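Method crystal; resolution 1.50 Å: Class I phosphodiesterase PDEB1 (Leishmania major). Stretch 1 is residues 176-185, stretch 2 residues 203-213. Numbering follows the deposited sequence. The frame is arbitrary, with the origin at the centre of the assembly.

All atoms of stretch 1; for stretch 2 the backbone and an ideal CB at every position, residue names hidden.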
# COMPACT_ATOMS: atom_id res chain seq x y z
N HIS A 176 5.56 -4.50 1.84
CA HIS A 176 6.84 -4.20 2.50
C HIS A 176 7.40 -2.88 1.96
O HIS A 176 7.95 -2.07 2.72
CB HIS A 176 7.88 -5.31 2.27
CG HIS A 176 7.39 -6.69 2.60
ND1 HIS A 176 6.71 -6.99 3.76
CD2 HIS A 176 7.57 -7.87 1.96
CE1 HIS A 176 6.48 -8.29 3.81
NE2 HIS A 176 6.99 -8.85 2.73
N CYS A 177 7.28 -2.66 0.65
CA CYS A 177 7.77 -1.43 0.04
C CYS A 177 7.02 -0.22 0.59
O CYS A 177 7.61 0.81 0.89
CB CYS A 177 7.60 -1.47 -1.48
SG CYS A 177 8.75 -2.56 -2.34
N SER A 178 5.70 -0.36 0.72
CA SER A 178 4.87 0.73 1.24
C SER A 178 5.30 1.14 2.64
O SER A 178 5.34 2.33 2.97
CB SER A 178 3.40 0.31 1.24
OG SER A 178 2.96 0.03 -0.08
N LEU A 179 5.62 0.16 3.48
CA LEU A 179 6.04 0.46 4.84
C LEU A 179 7.46 1.03 4.86
O LEU A 179 7.79 1.84 5.72
CB LEU A 179 5.95 -0.78 5.72
CG LEU A 179 4.51 -1.20 6.04
CD1 LEU A 179 4.52 -2.47 6.87
CD2 LEU A 179 3.81 -0.08 6.80
N ALA A 180 8.29 0.61 3.92
CA ALA A 180 9.65 1.12 3.85
C ALA A 180 9.57 2.62 3.57
O ALA A 180 10.26 3.42 4.19
CB ALA A 180 10.43 0.43 2.75
N ILE A 181 8.70 2.98 2.64
CA ILE A 181 8.50 4.38 2.27
C ILE A 181 8.00 5.18 3.47
O ILE A 181 8.45 6.31 3.70
CB ILE A 181 7.48 4.49 1.09
CG1 ILE A 181 8.14 3.96 -0.18
CG2 ILE A 181 7.03 5.95 0.91
CD1 ILE A 181 7.19 3.79 -1.37
N GLU A 182 7.10 4.59 4.24
CA GLU A 182 6.56 5.24 5.43
C GLU A 182 7.67 5.56 6.43
O GLU A 182 7.78 6.68 6.93
CB GLU A 182 5.52 4.33 6.08
CG GLU A 182 4.99 4.82 7.41
CD GLU A 182 4.06 3.82 8.07
OE1 GLU A 182 3.01 3.51 7.46
OE2 GLU A 182 4.38 3.35 9.18
N ILE A 183 8.50 4.56 6.72
CA ILE A 183 9.60 4.74 7.66
C ILE A 183 10.57 5.83 7.21
O ILE A 183 10.94 6.71 7.99
CB ILE A 183 10.40 3.42 7.84
CG1 ILE A 183 9.53 2.38 8.55
CG2 ILE A 183 11.68 3.69 8.60
CD1 ILE A 183 10.16 1.00 8.61
N LEU A 184 10.96 5.78 5.94
CA LEU A 184 11.90 6.75 5.38
C LEU A 184 11.35 8.16 5.23
O LEU A 184 12.12 9.10 5.03
CB LEU A 184 12.41 6.25 4.02
CG LEU A 184 13.24 4.97 4.11
CD1 LEU A 184 13.46 4.38 2.73
CD2 LEU A 184 14.57 5.29 4.79
N SER A 185 10.03 8.32 5.33
CA SER A 185 9.42 9.64 5.21
C SER A 185 9.67 10.47 6.46
O SER A 185 9.44 11.68 6.47
CB SER A 185 7.91 9.52 4.96
OG SER A 185 7.23 9.06 6.11
N UNK A 203 18.09 5.63 -5.40
CA UNK A 203 18.08 4.75 -4.24
C UNK A 203 16.72 4.10 -4.01
O UNK A 203 16.63 2.90 -3.74
CB UNK A 203 18.49 5.53 -2.99
N UNK A 204 15.65 4.89 -4.10
CA UNK A 204 14.31 4.35 -3.89
C UNK A 204 13.96 3.31 -4.95
O UNK A 204 13.37 2.27 -4.63
CB UNK A 204 13.28 5.48 -3.90
N UNK A 205 14.31 3.57 -6.20
CA UNK A 205 13.99 2.61 -7.24
C UNK A 205 14.77 1.31 -7.03
O UNK A 205 14.24 0.23 -7.24
CB UNK A 205 14.29 3.20 -8.62
N UNK A 206 16.01 1.42 -6.58
CA UNK A 206 16.82 0.24 -6.33
C UNK A 206 16.26 -0.57 -5.17
O UNK A 206 16.15 -1.80 -5.24
CB UNK A 206 18.27 0.64 -6.05
N UNK A 207 15.89 0.12 -4.09
CA UNK A 207 15.34 -0.55 -2.92
C UNK A 207 14.05 -1.28 -3.30
O UNK A 207 13.87 -2.46 -2.98
CB UNK A 207 15.08 0.45 -1.79
N UNK A 208 13.16 -0.59 -4.02
CA UNK A 208 11.90 -1.17 -4.44
C UNK A 208 12.11 -2.37 -5.38
O UNK A 208 11.47 -3.41 -5.22
CB UNK A 208 11.04 -0.10 -5.13
N UNK A 209 13.01 -2.22 -6.36
CA UNK A 209 13.29 -3.31 -7.28
C UNK A 209 13.76 -4.55 -6.52
O UNK A 209 13.34 -5.67 -6.81
CB UNK A 209 14.34 -2.88 -8.31
N UNK A 210 14.63 -4.33 -5.55
CA UNK A 210 15.17 -5.42 -4.76
C UNK A 210 14.12 -6.12 -3.92
O UNK A 210 14.08 -7.35 -3.86
CB UNK A 210 16.29 -4.90 -3.85
N UNK A 211 13.25 -5.35 -3.26
CA UNK A 211 12.21 -5.96 -2.45
C UNK A 211 11.24 -6.75 -3.33
O UNK A 211 10.86 -7.87 -3.01
CB UNK A 211 11.46 -4.89 -1.65
N UNK A 212 10.84 -6.16 -4.45
CA UNK A 212 9.90 -6.85 -5.33
C UNK A 212 10.51 -8.13 -5.90
O UNK A 212 9.80 -9.09 -6.18
CB UNK A 212 9.46 -5.93 -6.47
N UNK A 213 11.83 -8.13 -6.05
CA UNK A 213 12.53 -9.29 -6.59
C UNK A 213 12.54 -10.49 -5.63
O UNK A 213 12.87 -11.60 -6.05
CB UNK A 213 13.97 -8.90 -6.94

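Both stretches are helical, and their axes run nearly antiparallel, at 149° and 10.2 Å apart at closest approach. Stretch 1 offers Cys177, Ala180, Ile181 and Leu184, a mostly apolar row.

Position 203 is helical, and its ideal CB has no atom of stretch 1 within 5.5 Å. Many residues would suit. It is Ala203, which makes no contact.

At position 204 CA-to-CB points sideways, and the ideal CB touches nothing. The nearest CA of stretch 1 is Ile181 CA, 8.5 Å from the CA of 204. A short side chain would leave this gap open; a long apolar or aromatic one could cross it. The residue is Tyr204. Its ring lies obliquely to Ile181 and Leu184, with CE2 3.8 Å from Leu184 CD1 and 4.4 Å from Ile181 CG1. The hydroxyl OH comes to 3.2 Å from Leu184 CB. A water 2.7 Å from Tyr204 OH donates to Ile181 O at 2.8 Å, so the hydroxyl is linked to the backbone of stretch 1 through the water.

Positions 205 and 206 are out of reach of stretch 1, so it sets no demand; polar or small residues would do. They are Arg205 and Ala206.

At position 207 CA-to-CB points toward stretch 1, but the ideal CB is not yet in contact. Ala180 and Leu184 offer methyl groups, so a branched or long apolar side chain fits. Leu207 packs loosely here: CD2 lies 4.3 Å from Ala180 CB, and CD1 4.2 Å from Leu184 CD1.

Position 208 is where the backbones come close: the CA of 208 is 6.1 Å from Cys177 CA. The bond points sideways, and the ideal CB is already 4.4 Å from Cys177 SG. Alanine or a medium apolar residue would suit. In Ile208, CG2 packs 4.1 Å from Cys177 SG.

Position 209 points away, so a polar residue is reasonable. Asp209 accepts a hydrogen bond at OD1 from Arg205 NE, 2.9 Å, within a salt bridge one helical turn back.

Position 210 points sideways without contact, leaving the choice open. It is Cys210.

Position 211 points toward stretch 1, with its ideal CB 3.6 Å from Cys177 SG and 5.3 Å from His176 CB. A compact apolar residue is favoured. Val211 has CB 3.6 Å from Cys177 SG and CG1 4.0 Å from His176 CB.

At 212 the bond is sideways and the ideal CB is 5.4 Å from Cys177 SG, just short of contact, so a longer side chain, for instance an apolar one, could reach the sulfur. The end of Leu212 turns nearer, placing CD2 4.1 Å from Cys177 SG.

Position 213 is out of reach and unconstrained by stretch 1. It is Ala213.

Stretch 2 203-213: AYRALIDCVLA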
# COMPACT_ATOMS: atom_id res chain seq x y z
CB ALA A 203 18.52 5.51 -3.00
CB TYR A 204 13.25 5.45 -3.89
CG TYR A 204 13.01 6.07 -2.53
CD1 TYR A 204 13.56 7.30 -2.20
CD2 TYR A 204 12.23 5.41 -1.58
CE1 TYR A 204 13.33 7.88 -0.95
CE2 TYR A 204 11.99 5.98 -0.33
CZ TYR A 204 12.55 7.21 -0.02
OH TYR A 204 12.30 7.78 1.21
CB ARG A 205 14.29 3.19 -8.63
CG ARG A 205 13.88 2.25 -9.76
CD ARG A 205 12.47 1.73 -9.55
NE ARG A 205 12.07 0.74 -10.55
CZ ARG A 205 11.53 1.03 -11.72
NH1 ARG A 205 11.32 2.30 -12.06
NH2 ARG A 205 11.20 0.06 -12.56
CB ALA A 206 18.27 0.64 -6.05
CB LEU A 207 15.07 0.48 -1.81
CG LEU A 207 14.42 0.01 -0.50
CD1 LEU A 207 14.80 0.96 0.62
CD2 LEU A 207 12.91 -0.06 -0.67
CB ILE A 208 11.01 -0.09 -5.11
CG1 ILE A 208 10.55 0.90 -4.03
CG2 ILE A 208 9.83 -0.73 -5.83
CD1 ILE A 208 10.00 2.21 -4.55
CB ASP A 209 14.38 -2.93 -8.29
CG ASP A 209 13.90 -1.95 -9.34
OD1 ASP A 209 12.67 -1.89 -9.60
OD2 ASP A 209 14.76 -1.25 -9.92
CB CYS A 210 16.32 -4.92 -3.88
SG CYS A 210 17.84 -4.67 -4.82
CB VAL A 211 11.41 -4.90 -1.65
CG1 VAL A 211 10.29 -5.57 -0.87
CG2 VAL A 211 12.32 -4.15 -0.71
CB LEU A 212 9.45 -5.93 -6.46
CG LEU A 212 8.66 -4.68 -6.03
CD1 LEU A 212 8.31 -3.86 -7.27
CD2 LEU A 212 7.40 -5.10 -5.28
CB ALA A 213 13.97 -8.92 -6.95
O HOH W 1 9.67 8.07 1.90
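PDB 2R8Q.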